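Long-range contacts in probable tRNA pseudouridine synthase D (Methanosarcina mazei, PDB 1Z2Z), which probably isomerises uridine 13 of transfer RNA to pseudouridine, as a member of the TruD family of pseudouridine synthases: residues N13-D18 and V425-M430; G164-F169 and L390-K395. All blocks are in the same frame, centred on the assembly; numbering follows the deposited sequence.

Contact 1 (N13-D18 and V425-M430)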
ATOM      1  N   ASN A  13      13.003  -4.377  -7.804  1.00 40.88           N
ATOM      2  CA  ASN A  13      13.864  -4.284  -8.972  1.00 40.81           C
ATOM      3  C   ASN A  13      13.673  -5.452  -9.919  1.00 40.41           C
ATOM      4  O   ASN A  13      14.572  -5.784 -10.683  1.00 41.78           O
ATOM      5  CB  ASN A  13      15.331  -4.223  -8.553  1.00 40.51           C
ATOM      6  CG  ASN A  13      15.923  -5.598  -8.314  1.00 43.82           C
ATOM      7  OD1 ASN A  13      15.361  -6.423  -7.586  1.00 42.78           O
ATOM      8  ND2 ASN A  13      17.073  -5.853  -8.928  1.00 44.89           N
ATOM      9  N   LEU A  14      12.508  -6.078  -9.879  1.00 39.67           N
ATOM     10  CA  LEU A  14      12.261  -7.203 -10.764  1.00 39.62           C
ATOM     11  C   LEU A  14      10.808  -7.617 -10.749  1.00 38.91           C
ATOM     12  O   LEU A  14       9.947  -6.833 -10.376  1.00 38.88           O
ATOM     13  CB  LEU A  14      13.141  -8.385 -10.368  1.00 39.81           C
ATOM     14  CG  LEU A  14      12.985  -8.852  -8.926  1.00 39.36           C
ATOM     15  CD1 LEU A  14      12.055 -10.053  -8.824  1.00 39.45           C
ATOM     16  CD2 LEU A  14      14.349  -9.213  -8.423  1.00 43.73           C
ATOM     17  N   TYR A  15      10.556  -8.862 -11.142  1.00 39.31           N
ATOM     18  CA  TYR A  15       9.207  -9.411 -11.226  1.00 40.00           C
ATOM     19  C   TYR A  15       9.229 -10.916 -10.960  1.00 41.62           C
ATOM     20  O   TYR A  15      10.023 -11.641 -11.564  1.00 42.00           O
ATOM     21  CB  TYR A  15       8.645  -9.173 -12.631  1.00 38.21           C
ATOM     22  CG  TYR A  15       8.562  -7.721 -13.058  1.00 37.07           C
ATOM     23  CD1 TYR A  15       7.455  -6.942 -12.730  1.00 36.80           C
ATOM     24  CD2 TYR A  15       9.570  -7.135 -13.828  1.00 36.07           C
ATOM     25  CE1 TYR A  15       7.346  -5.618 -13.167  1.00 37.22           C
ATOM     26  CE2 TYR A  15       9.468  -5.807 -14.270  1.00 36.38           C
ATOM     27  CZ  TYR A  15       8.353  -5.060 -13.936  1.00 36.14           C
ATOM     28  OH  TYR A  15       8.230  -3.759 -14.362  1.00 34.93           O
ATOM     29  N   SER A  16       8.353 -11.393 -10.078  1.00 43.01           N
ATOM     30  CA  SER A  16       8.301 -12.824  -9.774  1.00 42.60           C
ATOM     31  C   SER A  16       7.974 -13.614 -11.049  1.00 44.10           C
ATOM     32  O   SER A  16       8.277 -14.806 -11.164  1.00 44.56           O
ATOM     33  CB  SER A  16       7.244 -13.109  -8.702  1.00 41.44           C
ATOM     34  OG  SER A  16       5.974 -13.353  -9.279  1.00 41.00           O
ATOM     35  N   THR A  17       7.354 -12.940 -12.011  1.00 45.42           N
ATOM     36  CA  THR A  17       6.997 -13.573 -13.272  1.00 46.69           C
ATOM     37  C   THR A  17       7.984 -13.135 -14.359  1.00 47.90           C
ATOM     38  O   THR A  17       8.437 -11.990 -14.365  1.00 47.08           O
ATOM     39  CB  THR A  17       5.585 -13.161 -13.706  1.00 45.86           C
ATOM     40  OG1 THR A  17       5.562 -11.749 -13.939  1.00 46.31           O
ATOM     41  CG2 THR A  17       4.565 -13.512 -12.628  1.00 44.46           C
ATOM     42  N   ASP A  18       8.315 -14.042 -15.273  1.00 48.96           N
ATOM     43  CA  ASP A  18       9.246 -13.725 -16.359  1.00 51.67           C
ATOM     44  C   ASP A  18       8.504 -13.395 -17.661  1.00 51.66           C
ATOM     45  O   ASP A  18       9.109 -13.341 -18.734  1.00 51.79           O
ATOM     46  CB  ASP A  18      10.182 -14.906 -16.605  1.00 52.74           C
ATOM     47  CG  ASP A  18       9.427 -16.170 -16.931  1.00 55.45           C
ATOM     48  OD1 ASP A  18       9.465 -17.117 -16.110  1.00 57.52           O
ATOM     49  OD2 ASP A  18       8.780 -16.208 -18.004  1.00 55.16           O
ATOM     50  N   VAL A 425      -0.971  -6.377  -7.641  1.00 35.63           N
ATOM     51  CA  VAL A 425      -1.332  -7.471  -8.514  1.00 35.07           C
ATOM     52  C   VAL A 425      -1.076  -7.075  -9.952  1.00 36.33           C
ATOM     53  O   VAL A 425      -0.582  -7.877 -10.745  1.00 38.52           O
ATOM     54  CB  VAL A 425      -2.822  -7.835  -8.358  1.00 35.13           C
ATOM     55  CG1 VAL A 425      -3.211  -8.900  -9.367  1.00 32.95           C
ATOM     56  CG2 VAL A 425      -3.093  -8.321  -6.938  1.00 33.71           C
ATOM     57  N   LEU A 426      -1.414  -5.833 -10.277  1.00 34.83           N
ATOM     58  CA  LEU A 426      -1.264  -5.300 -11.623  1.00 33.45           C
ATOM     59  C   LEU A 426       0.170  -5.234 -12.120  1.00 33.82           C
ATOM     60  O   LEU A 426       0.436  -5.536 -13.277  1.00 33.64           O
ATOM     61  CB  LEU A 426      -1.886  -3.911 -11.687  1.00 32.31           C
ATOM     62  CG  LEU A 426      -3.407  -3.887 -11.553  1.00 31.51           C
ATOM     63  CD1 LEU A 426      -3.870  -2.443 -11.603  1.00 30.31           C
ATOM     64  CD2 LEU A 426      -4.060  -4.699 -12.667  1.00 30.17           C
ATOM     65  N   ARG A 427       1.089  -4.838 -11.247  1.00 34.99           N
ATOM     66  CA  ARG A 427       2.494  -4.739 -11.617  1.00 35.71           C
ATOM     67  C   ARG A 427       3.029  -6.014 -12.305  1.00 37.15           C
ATOM     68  O   ARG A 427       3.770  -5.928 -13.279  1.00 37.48           O
ATOM     69  CB  ARG A 427       3.327  -4.419 -10.377  1.00 34.63           C
ATOM     70  CG  ARG A 427       4.749  -3.988 -10.682  1.00 38.29           C
ATOM     71  CD  ARG A 427       5.535  -3.717  -9.399  1.00 39.89           C
ATOM     72  NE  ARG A 427       6.308  -4.883  -8.990  1.00 41.34           N
ATOM     73  CZ  ARG A 427       7.540  -5.154  -9.411  1.00 41.12           C
ATOM     74  NH1 ARG A 427       8.163  -4.341 -10.251  1.00 38.83           N
ATOM     75  NH2 ARG A 427       8.142  -6.258  -9.006  1.00 41.44           N
ATOM     76  N   GLU A 428       2.657  -7.196 -11.818  1.00 38.42           N
ATOM     77  CA  GLU A 428       3.138  -8.429 -12.438  1.00 40.51           C
ATOM     78  C   GLU A 428       2.487  -8.667 -13.802  1.00 41.11           C
ATOM     79  O   GLU A 428       3.003  -9.431 -14.619  1.00 40.60           O
ATOM     80  CB  GLU A 428       2.887  -9.644 -11.529  1.00 40.95           C
ATOM     81  CG  GLU A 428       3.585  -9.589 -10.166  1.00 42.85           C
ATOM     82  CD  GLU A 428       5.108  -9.516 -10.253  1.00 45.60           C
ATOM     83  OE1 GLU A 428       5.687  -8.616  -9.590  1.00 48.05           O
ATOM     84  OE2 GLU A 428       5.726 -10.348 -10.969  1.00 43.42           O
ATOM     85  N   TYR A 429       1.350  -8.015 -14.040  1.00 41.70           N
ATOM     86  CA  TYR A 429       0.643  -8.151 -15.310  1.00 42.11           C
ATOM     87  C   TYR A 429       1.002  -7.091 -16.327  1.00 43.43           C
ATOM     88  O   TYR A 429       1.005  -7.361 -17.525  1.00 44.39           O
ATOM     89  CB  TYR A 429      -0.868  -8.097 -15.120  1.00 40.78           C
ATOM     90  CG  TYR A 429      -1.457  -9.398 -14.682  1.00 39.76           C
ATOM     91  CD1 TYR A 429      -1.439  -9.767 -13.346  1.00 37.91           C
ATOM     92  CD2 TYR A 429      -2.024 -10.276 -15.608  1.00 39.57           C
ATOM     93  CE1 TYR A 429      -1.973 -10.972 -12.938  1.00 38.54           C
ATOM     94  CE2 TYR A 429      -2.559 -11.496 -15.204  1.00 38.75           C
ATOM     95  CZ  TYR A 429      -2.528 -11.831 -13.865  1.00 37.24           C
ATOM     96  OH  TYR A 429      -3.038 -13.027 -13.434  1.00 37.71           O
HETATM   97  N   MSE A 430       1.292  -5.881 -15.864  1.00 44.43           N
HETATM   98  CA  MSE A 430       1.620  -4.806 -16.783  1.00 47.38           C
HETATM   99  C   MSE A 430       3.093  -4.509 -16.845  1.00 46.95           C
HETATM  100  O   MSE A 430       3.590  -4.035 -17.865  1.00 49.11           O
HETATM  101  CB  MSE A 430       0.894  -3.523 -16.396  1.00 51.38           C
HETATM  102  CG  MSE A 430      -0.594  -3.538 -16.637  1.00 56.92           C
HETATM  103 SE   MSE A 430      -1.405  -2.029 -15.742  1.00 67.74          SE
HETATM  104  CE  MSE A 430      -1.232  -0.715 -17.159  1.00 64.86           C
TER
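The CD1-CE1 side of the Tyr15 ring lies over the rim of one face of the Arg427 guanidinium, the planes 12° apart, with CE1 3.3 Å from NH1. Arg427 gets there because CG stands anti to the backbone N and the chain then bends at chi3, which swings the flat end off helix 423-430 toward the loop after helix 5-8. An arginine suits the place because its edge can bond while its face packs: NH2 of Arg427 donates to the backbone O of Leu14, nearly in the guanidinium plane, and NH1 forms a salt bridge with Glu7. Glu428, bent at chi2, folds its carboxylate toward the Ser16-Thr17 backbone. Its OE2 receives Thr17 N at 3.2 Å, almost along the C-O axis, and Thr17 OG1 at 3.3 Å from above the carboxylate plane, so a single oxygen holds two donors of one residue. Thr17 OG1 also bonds Lys431 NZ, and Ser16 OG turns to Gln163 of helix 146-163. Within the helix, OE1 of Glu428 pairs with Arg427 NH2 at 3.5 Å. An alanine here would remove the acceptor of Thr17 N and OG1 and one of the two carboxylates that face Arg427, and would probably loosen the loop against the helix. With Arg427 and Lys431 both close by, the buried Glu428 carboxylate is likely to stay ionised.

Contact 2 (G164-F169 and L390-K395)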
ATOM      1  N   GLY A 164       1.941 -19.174  -6.035  1.00 55.42           N
ATOM      2  CA  GLY A 164       1.055 -18.900  -4.918  1.00 55.09           C
ATOM      3  C   GLY A 164       0.328 -17.567  -5.024  1.00 54.56           C
ATOM      4  O   GLY A 164      -0.694 -17.350  -4.375  1.00 54.61           O
ATOM      5  N   GLY A 165       0.858 -16.675  -5.854  1.00 54.14           N
ATOM      6  CA  GLY A 165       0.254 -15.369  -6.038  1.00 51.66           C
ATOM      7  C   GLY A 165       1.297 -14.379  -6.518  1.00 49.85           C
ATOM      8  O   GLY A 165       2.137 -14.717  -7.359  1.00 51.68           O
ATOM      9  N   VAL A 166       1.256 -13.162  -5.985  1.00 46.19           N
ATOM     10  CA  VAL A 166       2.219 -12.137  -6.367  1.00 42.39           C
ATOM     11  C   VAL A 166       3.010 -11.717  -5.127  1.00 40.54           C
ATOM     12  O   VAL A 166       2.518 -11.831  -4.008  1.00 40.37           O
ATOM     13  CB  VAL A 166       1.503 -10.922  -7.054  1.00 40.75           C
ATOM     14  CG1 VAL A 166       0.535 -11.443  -8.105  1.00 39.20           C
ATOM     15  CG2 VAL A 166       0.779 -10.058  -6.047  1.00 39.00           C
ATOM     16  N   PRO A 167       4.261 -11.268  -5.304  1.00 39.73           N
ATOM     17  CA  PRO A 167       5.063 -10.860  -4.149  1.00 39.40           C
ATOM     18  C   PRO A 167       4.408  -9.785  -3.325  1.00 37.90           C
ATOM     19  O   PRO A 167       3.715  -8.922  -3.854  1.00 37.23           O
ATOM     20  CB  PRO A 167       6.388 -10.410  -4.772  1.00 38.75           C
ATOM     21  CG  PRO A 167       6.005 -10.008  -6.153  1.00 40.15           C
ATOM     22  CD  PRO A 167       5.007 -11.067  -6.554  1.00 41.02           C
ATOM     23  N   ASN A 168       4.626  -9.845  -2.021  1.00 36.56           N
ATOM     24  CA  ASN A 168       4.038  -8.861  -1.138  1.00 35.80           C
ATOM     25  C   ASN A 168       4.901  -7.611  -1.009  1.00 34.21           C
ATOM     26  O   ASN A 168       5.205  -7.167   0.101  1.00 32.78           O
ATOM     27  CB  ASN A 168       3.799  -9.462   0.242  1.00 35.90           C
ATOM     28  CG  ASN A 168       2.797  -8.664   1.037  1.00 38.45           C
ATOM     29  OD1 ASN A 168       1.606  -8.674   0.711  1.00 36.83           O
ATOM     30  ND2 ASN A 168       3.269  -7.936   2.063  1.00 35.14           N
ATOM     31  N   PHE A 169       5.289  -7.045  -2.150  1.00 33.87           N
ATOM     32  CA  PHE A 169       6.126  -5.839  -2.195  1.00 33.70           C
ATOM     33  C   PHE A 169       5.444  -4.598  -1.613  1.00 34.00           C
ATOM     34  O   PHE A 169       4.216  -4.496  -1.607  1.00 33.63           O
ATOM     35  CB  PHE A 169       6.516  -5.526  -3.641  1.00 33.86           C
ATOM     36  CG  PHE A 169       7.625  -6.391  -4.193  1.00 34.80           C
ATOM     37  CD1 PHE A 169       8.908  -6.330  -3.659  1.00 34.51           C
ATOM     38  CD2 PHE A 169       7.396  -7.222  -5.286  1.00 34.60           C
ATOM     39  CE1 PHE A 169       9.944  -7.082  -4.209  1.00 34.84           C
ATOM     40  CE2 PHE A 169       8.427  -7.978  -5.843  1.00 32.89           C
ATOM     41  CZ  PHE A 169       9.702  -7.907  -5.305  1.00 33.94           C
ATOM     42  N   LEU A 390       1.605 -12.736  -1.493  1.00 43.15           N
ATOM     43  CA  LEU A 390       0.320 -12.097  -1.317  1.00 43.25           C
ATOM     44  C   LEU A 390      -0.717 -12.927  -2.061  1.00 44.07           C
ATOM     45  O   LEU A 390      -0.913 -12.761  -3.263  1.00 45.42           O
ATOM     46  CB  LEU A 390       0.373 -10.675  -1.868  1.00 44.15           C
ATOM     47  CG  LEU A 390      -0.766  -9.737  -1.449  1.00 44.81           C
ATOM     48  CD1 LEU A 390      -0.289  -8.302  -1.556  1.00 45.08           C
ATOM     49  CD2 LEU A 390      -2.001  -9.986  -2.292  1.00 44.70           C
ATOM     50  N   GLU A 391      -1.366 -13.833  -1.340  1.00 43.61           N
ATOM     51  CA  GLU A 391      -2.378 -14.705  -1.917  1.00 43.72           C
ATOM     52  C   GLU A 391      -3.234 -13.947  -2.925  1.00 43.74           C
ATOM     53  O   GLU A 391      -3.746 -12.863  -2.623  1.00 43.42           O
ATOM     54  CB  GLU A 391      -3.253 -15.284  -0.800  1.00 46.46           C
ATOM     55  CG  GLU A 391      -4.473 -16.082  -1.264  1.00 48.87           C
ATOM     56  CD  GLU A 391      -4.114 -17.412  -1.892  1.00 51.13           C
ATOM     57  OE1 GLU A 391      -5.036 -18.117  -2.366  1.00 52.75           O
ATOM     58  OE2 GLU A 391      -2.913 -17.755  -1.910  1.00 51.44           O
ATOM     59  N   VAL A 392      -3.358 -14.520  -4.123  1.00 43.28           N
ATOM     60  CA  VAL A 392      -4.148 -13.962  -5.223  1.00 44.28           C
ATOM     61  C   VAL A 392      -4.395 -15.023  -6.292  1.00 44.47           C
ATOM     62  O   VAL A 392      -3.474 -15.715  -6.712  1.00 46.05           O
ATOM     63  CB  VAL A 392      -3.440 -12.751  -5.906  1.00 43.91           C
ATOM     64  CG1 VAL A 392      -3.548 -11.519  -5.039  1.00 44.80           C
ATOM     65  CG2 VAL A 392      -1.983 -13.060  -6.147  1.00 44.81           C
ATOM     66  N   LYS A 393      -5.640 -15.151  -6.726  1.00 46.21           N
ATOM     67  CA  LYS A 393      -5.992 -16.118  -7.759  1.00 47.77           C
ATOM     68  C   LYS A 393      -6.841 -15.415  -8.813  1.00 48.52           C
ATOM     69  O   LYS A 393      -8.047 -15.641  -8.909  1.00 47.99           O
ATOM     70  CB  LYS A 393      -6.770 -17.284  -7.146  1.00 50.13           C
ATOM     71  CG  LYS A 393      -7.137 -18.368  -8.137  1.00 50.59           C
ATOM     72  CD  LYS A 393      -7.609 -19.621  -7.433  1.00 51.24           C
ATOM     73  CE  LYS A 393      -7.769 -20.724  -8.445  1.00 52.32           C
ATOM     74  NZ  LYS A 393      -6.557 -20.734  -9.315  1.00 50.44           N
ATOM     75  N   PRO A 394      -6.208 -14.556  -9.626  1.00 49.90           N
ATOM     76  CA  PRO A 394      -6.872 -13.789 -10.683  1.00 52.16           C
ATOM     77  C   PRO A 394      -7.497 -14.593 -11.811  1.00 54.04           C
ATOM     78  O   PRO A 394      -7.189 -15.769 -11.993  1.00 54.18           O
ATOM     79  CB  PRO A 394      -5.771 -12.850 -11.171  1.00 52.48           C
ATOM     80  CG  PRO A 394      -4.531 -13.644 -10.950  1.00 51.58           C
ATOM     81  CD  PRO A 394      -4.764 -14.263  -9.598  1.00 50.63           C
ATOM     82  N   LYS A 395      -8.392 -13.937 -12.547  1.00 56.62           N
ATOM     83  CA  LYS A 395      -9.101 -14.525 -13.684  1.00 58.95           C
ATOM     84  C   LYS A 395      -9.055 -13.504 -14.827  1.00 60.60           C
ATOM     85  O   LYS A 395      -9.765 -12.502 -14.802  1.00 60.25           O
ATOM     86  CB  LYS A 395     -10.553 -14.820 -13.292  1.00 58.87           C
ATOM     87  CG  LYS A 395     -10.695 -15.832 -12.157  1.00 60.07           C
ATOM     88  CD  LYS A 395     -12.118 -15.887 -11.581  1.00 60.69           C
ATOM     89  CE  LYS A 395     -12.433 -14.663 -10.709  1.00 61.88           C
ATOM     90  NZ  LYS A 395     -13.794 -14.700 -10.081  1.00 59.80           N
TER
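With CG anti to the backbone N in both Asn168 (chi1 -161°) and Leu390 (chi1 -165°), the amide end of the first crosses the isobutyl group of the second at about a right angle, its OD1 lying against CD1 and CG of Leu390. The contact sits at the end of a two-stranded antiparallel ribbon, strand 165-167 against strand 389-391. Val166 and Leu390 are its hydrogen-bonded pair: Leu390 N donates to Val166 O at 2.8 Å, nearly along the C=O axis, and both side chains lie on the same face, with Val166 CG2 4.2 Å from Leu390 CB. Beta-branched valine suits this extended backbone, and its side chain also touches Thr424 of helix 423-430. Strand 165-167 follows helix 146-163 through Gly164, which has positive phi (103°). At both Gly164 and Gly165 the backbone angles would press a CB on the preceding carbonyl O; at Gly165 it would also collide with Leu390 O and Val392 CG2. Beyond the pair the chain turns at Asn168, the centre of an inverse gamma turn, and Asn168 O accepts a hydrogen bond from Tyr278 OH of helix 263-287. Val392 closes the other end of the ribbon: its CG2 sits 3.2 Å from Gly165 CA and 3.6 Å from Val166 CG1.

Overall arrangement
Contacts 1 and 2 lie with their centres about 10 Å apart, on the same side of the chain's centre. Along the chain contact 2 is nested inside contact 1: 13-18 comes first, then 164-169, 390-395 and finally 425-430. Helix 423-430, half of contact 1, also packs on contact 2, with Arg427 on Phe169, Glu428 on Pro167 and Tyr429 on Pro394, while Ser16 also meets Pro167. Helix 146-163 flanks contact 1 and leads into the ribbon of contact 2, and helix 263-287 touches both through Leu14 and Phe169. Strand 408-417 of the large mixed sheet backs Val425 and Val392. Together they bring the N-terminal loop, the ribbon and the C-terminal helix into one packed region, away from the predicted nucleophile Asp86.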